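Local coordinates for protein CmeC (Campylobacter jejuni, PDB 4MT4) that probably serves as the outer membrane channel of a multidrug efflux system, a trimeric outer membrane factor through which exported compounds would leave the cell, at residues T267-L270 with D274-S277; S31-N36 with D441-F446. All coordinates share one frame; numbering follows the deposited sequence.

Interaction 1 of 2, residues T267-L270 with D274-S277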
ATOM      1  N   THR B 267       7.239  26.398 -16.617  1.00 54.66           N
ATOM      2  CA  THR B 267       6.853  26.585 -15.223  1.00 57.87           C
ATOM      3  C   THR B 267       6.140  25.351 -14.677  1.00 59.59           C
ATOM      4  O   THR B 267       5.169  25.464 -13.933  1.00 59.16           O
ATOM      5  CB  THR B 267       5.930  27.806 -15.052  1.00 63.08           C
ATOM      6  OG1 THR B 267       4.769  27.647 -15.876  1.00 57.07           O
ATOM      7  CG2 THR B 267       6.650  29.086 -15.444  1.00 55.47           C
ATOM      8  N   ILE B 268       6.631  24.174 -15.050  1.00 52.43           N
ATOM      9  CA  ILE B 268       5.995  22.915 -14.672  1.00 50.69           C
ATOM     10  C   ILE B 268       6.059  22.677 -13.160  1.00 57.35           C
ATOM     11  O   ILE B 268       5.209  21.989 -12.591  1.00 45.78           O
ATOM     12  CB  ILE B 268       6.643  21.722 -15.417  1.00 44.66           C
ATOM     13  CG1 ILE B 268       5.843  20.438 -15.190  1.00 45.59           C
ATOM     14  CG2 ILE B 268       8.094  21.544 -14.998  1.00 46.81           C
ATOM     15  CD1 ILE B 268       4.412  20.524 -15.663  1.00 47.80           C
ATOM     16  N   LEU B 269       7.060  23.265 -12.511  1.00 48.22           N
ATOM     17  CA  LEU B 269       7.222  23.121 -11.070  1.00 55.48           C
ATOM     18  C   LEU B 269       6.114  23.851 -10.323  1.00 47.28           C
ATOM     19  O   LEU B 269       5.741  23.467  -9.214  1.00 48.59           O
ATOM     20  CB  LEU B 269       8.589  23.646 -10.627  1.00 52.02           C
ATOM     21  CG  LEU B 269       9.719  22.628 -10.454  1.00 53.82           C
ATOM     22  CD1 LEU B 269       9.985  21.867 -11.743  1.00 59.70           C
ATOM     23  CD2 LEU B 269      10.978  23.328  -9.970  1.00 46.01           C
ATOM     24  N   LEU B 270       5.586  24.903 -10.942  1.00 53.36           N
ATOM     25  CA  LEU B 270       4.540  25.710 -10.327  1.00 46.57           C
ATOM     26  C   LEU B 270       3.147  25.278 -10.770  1.00 59.60           C
ATOM     27  O   LEU B 270       2.151  25.869 -10.357  1.00 54.20           O
ATOM     28  CB  LEU B 270       4.745  27.189 -10.660  1.00 53.65           C
ATOM     29  CG  LEU B 270       6.088  27.811 -10.273  1.00 55.54           C
ATOM     30  CD1 LEU B 270       6.167  29.248 -10.768  1.00 51.37           C
ATOM     31  CD2 LEU B 270       6.302  27.743  -8.770  1.00 44.23           C
ATOM     32  N   ASP B 274       1.459  18.046  -6.839  1.00 41.93           N
ATOM     33  CA  ASP B 274       2.262  17.072  -6.110  1.00 40.97           C
ATOM     34  C   ASP B 274       3.685  17.576  -5.894  1.00 47.26           C
ATOM     35  O   ASP B 274       4.322  17.241  -4.895  1.00 47.07           O
ATOM     36  CB  ASP B 274       2.278  15.727  -6.842  1.00 28.07           C
ATOM     37  CG  ASP B 274       2.854  15.823  -8.238  1.00 56.81           C
ATOM     38  OD1 ASP B 274       2.765  16.908  -8.851  1.00 49.77           O
ATOM     39  OD2 ASP B 274       3.392  14.806  -8.723  1.00 43.22           O
ATOM     40  N   ILE B 275       4.177  18.385  -6.827  1.00 39.02           N
ATOM     41  CA  ILE B 275       5.502  18.979  -6.693  1.00 47.26           C
ATOM     42  C   ILE B 275       5.491  20.047  -5.604  1.00 40.32           C
ATOM     43  O   ILE B 275       6.421  20.139  -4.800  1.00 42.45           O
ATOM     44  CB  ILE B 275       5.989  19.597  -8.021  1.00 44.06           C
ATOM     45  CG1 ILE B 275       6.134  18.513  -9.093  1.00 50.96           C
ATOM     46  CG2 ILE B 275       7.311  20.322  -7.822  1.00 41.22           C
ATOM     47  CD1 ILE B 275       6.698  19.017 -10.408  1.00 40.28           C
ATOM     48  N   GLY B 276       4.426  20.844  -5.576  1.00 44.66           N
ATOM     49  CA  GLY B 276       4.267  21.868  -4.559  1.00 40.02           C
ATOM     50  C   GLY B 276       4.107  21.269  -3.176  1.00 48.16           C
ATOM     51  O   GLY B 276       4.687  21.754  -2.206  1.00 46.71           O
ATOM     52  N   SER B 277       3.313  20.208  -3.089  1.00 43.13           N
ATOM     53  CA  SER B 277       3.119  19.485  -1.837  1.00 45.19           C
ATOM     54  C   SER B 277       4.435  18.916  -1.327  1.00 46.02           C
ATOM     55  O   SER B 277       4.753  19.021  -0.142  1.00 43.32           O
ATOM     56  CB  SER B 277       2.103  18.356  -2.018  1.00 45.03           C
ATOM     57  OG  SER B 277       2.117  17.476  -0.907  1.00 41.49           O
TER
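I275, in the first turn of helix 273-293, turns its side chain toward the loop 267-270 and meets the backbone there more than the side chains. Its CB lies 4.1 Å from L269 O. At CB the chain forks. The CG2 branch stands anti to the backbone N and comes closest, with I275 CG2 3.8 Å from L269 O. The same methyl also touches the L269 side chain, I275 CG2 to L269 CG being 4.2 Å. The other branch runs extended through CG1, chi2 -176°, and carries its tip to the preceding peptide. There I275 CD1 sits 4.0 Å from I268 O and 4.2 Å from L269 CA. I275 thus spans two successive carbonyls of the loop. Within the loop, L270 N bonds T267 O at 3.1 Å, spanning a single turn. Beyond the contact, I268 and L269 reach helix 339-405, at I369 and at Y358 and L362. I268 also touches Y14, and L269 touches A12, both in the N-terminal loop. No hydrogen bond joins 267-270 to 274-277. Shape and burial, with aliphatic carbon laid against peptide carbonyls, hold the pair rather than directional bonding. They seat the loop leading into helix 273-293 on that helix's first turn.

Interaction 2 of 2, residues S31-N36 with D441-F446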
ATOM      1  N   SER B  31      -0.070  26.288 -24.924  1.00111.09           N
ATOM      2  CA  SER B  31      -1.148  27.001 -24.248  1.00109.45           C
ATOM      3  C   SER B  31      -1.464  26.348 -22.908  1.00106.42           C
ATOM      4  O   SER B  31      -1.341  25.133 -22.755  1.00103.37           O
ATOM      5  CB  SER B  31      -2.403  27.045 -25.123  1.00103.21           C
ATOM      6  OG  SER B  31      -2.975  25.757 -25.269  1.00105.64           O
ATOM      7  N   SER B  32      -1.876  27.162 -21.939  1.00 97.13           N
ATOM      8  CA  SER B  32      -2.194  26.664 -20.605  1.00 91.55           C
ATOM      9  C   SER B  32      -3.498  25.873 -20.598  1.00 73.21           C
ATOM     10  O   SER B  32      -4.231  25.851 -21.587  1.00 79.12           O
ATOM     11  CB  SER B  32      -2.274  27.820 -19.605  1.00 85.19           C
ATOM     12  OG  SER B  32      -0.983  28.317 -19.298  1.00100.02           O
ATOM     13  N   ILE B  33      -3.781  25.224 -19.472  1.00 75.35           N
ATOM     14  CA  ILE B  33      -4.967  24.387 -19.348  1.00 52.35           C
ATOM     15  C   ILE B  33      -6.060  25.079 -18.539  1.00 63.75           C
ATOM     16  O   ILE B  33      -5.802  25.608 -17.456  1.00 69.97           O
ATOM     17  CB  ILE B  33      -4.627  23.035 -18.689  1.00 61.02           C
ATOM     18  CG1 ILE B  33      -3.535  22.317 -19.486  1.00 56.45           C
ATOM     19  CG2 ILE B  33      -5.870  22.164 -18.570  1.00 56.54           C
ATOM     20  CD1 ILE B  33      -3.096  21.008 -18.874  1.00 65.15           C
ATOM     21  N   THR B  34      -7.278  25.077 -19.073  1.00 54.87           N
ATOM     22  CA  THR B  34      -8.424  25.637 -18.368  1.00 58.86           C
ATOM     23  C   THR B  34      -8.783  24.781 -17.156  1.00 68.60           C
ATOM     24  O   THR B  34      -8.568  23.568 -17.157  1.00 62.27           O
ATOM     25  CB  THR B  34      -9.652  25.762 -19.291  1.00 66.69           C
ATOM     26  OG1 THR B  34     -10.839  25.897 -18.498  1.00 83.00           O
ATOM     27  CG2 THR B  34      -9.782  24.534 -20.178  1.00 62.99           C
ATOM     28  N   LYS B  35      -9.327  25.426 -16.127  1.00 76.04           N
ATOM     29  CA  LYS B  35      -9.645  24.761 -14.866  1.00 74.36           C
ATOM     30  C   LYS B  35     -10.627  23.605 -15.047  1.00 69.75           C
ATOM     31  O   LYS B  35     -10.460  22.542 -14.452  1.00 66.86           O
ATOM     32  CB  LYS B  35     -10.212  25.773 -13.865  1.00 72.09           C
ATOM     33  CG  LYS B  35      -9.235  26.866 -13.458  1.00 82.36           C
ATOM     34  CD  LYS B  35      -8.103  26.311 -12.608  1.00 83.75           C
ATOM     35  CE  LYS B  35      -7.192  27.421 -12.106  1.00 80.40           C
ATOM     36  NZ  LYS B  35      -7.921  28.412 -11.266  1.00 80.17           N
ATOM     37  N   ASN B  36     -11.649  23.818 -15.868  1.00 56.18           N
ATOM     38  CA  ASN B  36     -12.623  22.775 -16.170  1.00 69.62           C
ATOM     39  C   ASN B  36     -12.413  22.191 -17.565  1.00 63.56           C
ATOM     40  O   ASN B  36     -13.278  22.295 -18.434  1.00 61.64           O
ATOM     41  CB  ASN B  36     -14.048  23.318 -16.033  1.00 69.91           C
ATOM     42  CG  ASN B  36     -14.237  24.645 -16.738  1.00 78.61           C
ATOM     43  OD1 ASN B  36     -13.341  25.127 -17.430  1.00 71.26           O
ATOM     44  ND2 ASN B  36     -15.411  25.242 -16.568  1.00 80.43           N
ATOM     45  N   ASP B 441      -4.507  12.086 -19.732  1.00 48.59           N
ATOM     46  CA  ASP B 441      -3.185  11.818 -19.176  1.00 39.83           C
ATOM     47  C   ASP B 441      -2.247  13.007 -19.357  1.00 48.43           C
ATOM     48  O   ASP B 441      -1.473  13.338 -18.461  1.00 52.69           O
ATOM     49  CB  ASP B 441      -2.575  10.567 -19.813  1.00 42.56           C
ATOM     50  CG  ASP B 441      -3.202   9.285 -19.295  1.00 56.45           C
ATOM     51  OD1 ASP B 441      -3.658   9.275 -18.132  1.00 58.25           O
ATOM     52  OD2 ASP B 441      -3.237   8.287 -20.047  1.00 57.27           O
ATOM     53  N   VAL B 442      -2.324  13.646 -20.521  1.00 47.35           N
ATOM     54  CA  VAL B 442      -1.537  14.844 -20.795  1.00 51.41           C
ATOM     55  C   VAL B 442      -1.974  15.985 -19.884  1.00 46.12           C
ATOM     56  O   VAL B 442      -1.145  16.643 -19.257  1.00 44.87           O
ATOM     57  CB  VAL B 442      -1.670  15.292 -22.265  1.00 45.94           C
ATOM     58  CG1 VAL B 442      -0.965  16.625 -22.480  1.00 43.84           C
ATOM     59  CG2 VAL B 442      -1.112  14.231 -23.197  1.00 44.23           C
ATOM     60  N   ILE B 443      -3.282  16.210 -19.820  1.00 45.48           N
ATOM     61  CA  ILE B 443      -3.848  17.232 -18.947  1.00 52.19           C
ATOM     62  C   ILE B 443      -3.473  16.977 -17.488  1.00 46.23           C
ATOM     63  O   ILE B 443      -3.101  17.900 -16.762  1.00 42.10           O
ATOM     64  CB  ILE B 443      -5.387  17.294 -19.079  1.00 53.22           C
ATOM     65  CG1 ILE B 443      -5.784  17.665 -20.511  1.00 53.73           C
ATOM     66  CG2 ILE B 443      -5.970  18.289 -18.086  1.00 44.99           C
ATOM     67  CD1 ILE B 443      -7.280  17.668 -20.755  1.00 41.10           C
ATOM     68  N   LYS B 444      -3.560  15.717 -17.073  1.00 44.61           N
ATOM     69  CA  LYS B 444      -3.217  15.326 -15.709  1.00 46.23           C
ATOM     70  C   LYS B 444      -1.741  15.563 -15.408  1.00 51.53           C
ATOM     71  O   LYS B 444      -1.383  16.032 -14.328  1.00 47.34           O
ATOM     72  CB  LYS B 444      -3.558  13.854 -15.472  1.00 45.50           C
ATOM     73  CG  LYS B 444      -3.302  13.373 -14.049  1.00 54.55           C
ATOM     74  CD  LYS B 444      -3.128  11.862 -13.987  1.00 63.99           C
ATOM     75  CE  LYS B 444      -4.310  11.131 -14.602  1.00 65.78           C
ATOM     76  NZ  LYS B 444      -4.140   9.653 -14.544  1.00 63.65           N
ATOM     77  N   ALA B 445      -0.886  15.236 -16.373  1.00 49.50           N
ATOM     78  CA  ALA B 445       0.559  15.341 -16.193  1.00 46.80           C
ATOM     79  C   ALA B 445       1.023  16.790 -16.094  1.00 48.25           C
ATOM     80  O   ALA B 445       2.078  17.075 -15.531  1.00 42.87           O
ATOM     81  CB  ALA B 445       1.283  14.637 -17.330  1.00 40.35           C
ATOM     82  N   PHE B 446       0.231  17.705 -16.642  1.00 43.24           N
ATOM     83  CA  PHE B 446       0.580  19.122 -16.633  1.00 44.68           C
ATOM     84  C   PHE B 446      -0.138  19.884 -15.520  1.00 42.45           C
ATOM     85  O   PHE B 446      -0.098  21.113 -15.472  1.00 44.62           O
ATOM     86  CB  PHE B 446       0.270  19.759 -17.991  1.00 44.15           C
ATOM     87  CG  PHE B 446       1.331  19.520 -19.027  1.00 41.77           C
ATOM     88  CD1 PHE B 446       1.361  18.338 -19.746  1.00 43.57           C
ATOM     89  CD2 PHE B 446       2.300  20.475 -19.279  1.00 44.59           C
ATOM     90  CE1 PHE B 446       2.334  18.113 -20.696  1.00 38.09           C
ATOM     91  CE2 PHE B 446       3.278  20.257 -20.229  1.00 52.47           C
ATOM     92  CZ  PHE B 446       3.294  19.073 -20.939  1.00 54.07           C
TER
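I33 reaches from the loop 31-36 to the C-terminal end of helix 411-445 and makes the whole contact from its side of the interface. Its partners there are I443 and F446. The apolar contacts come first. I33 CG2 meets I443 CG2 at 3.9 Å, methyl against methyl, with the two side chains set at a slant to each other. The longer arm of I33 is extended, chi2 177°, and this places CD1 against both I443 and F446, the first residue after the helix. I33 CD1 lies 3.7 Å from F446 CB, and the two side chains cross at about a right angle. Only the base of F446 is met by I33, for the ring leads away and has V442 O at its edge, in plane.

Contact with the backbone is the second kind. I33 CD1 also rests 3.8 Å from I443 O. That carbonyl takes a weak bond from F446 N at 3.3 Å, and the same N makes another weak bond to V442 O.

No hydrogen bond crosses between the segments. At the end of the helix, A445 O takes a hydrogen bond from R272.

Around the contact, W37 and I260 touch I443, while P261 and I369 touch F446. An N-terminal loop here packs by one isoleucine on the end of a long helix, within the alpha-helical part of an outer membrane factor.

Interactions 1 and 2 lie about 13 Å apart, centre to centre, in the helical part of the chain, away from the four-stranded sheet. They touch where I268 CD1 packs 4.2 Å from A445 O and 4.2 Å from F446 CD2. Helix 339-405 is a shared neighbour, and its I369 meets I268, A445 and F446. R272, just before helix 273-293, pairs with D274 and also bonds A445 O. Along the chain, interaction 1 is local and nested inside the wide loop closed by interaction 2. Together they bring the N-terminal loop, the start of helix 273-293 and the end of helix 411-445 into one packed region.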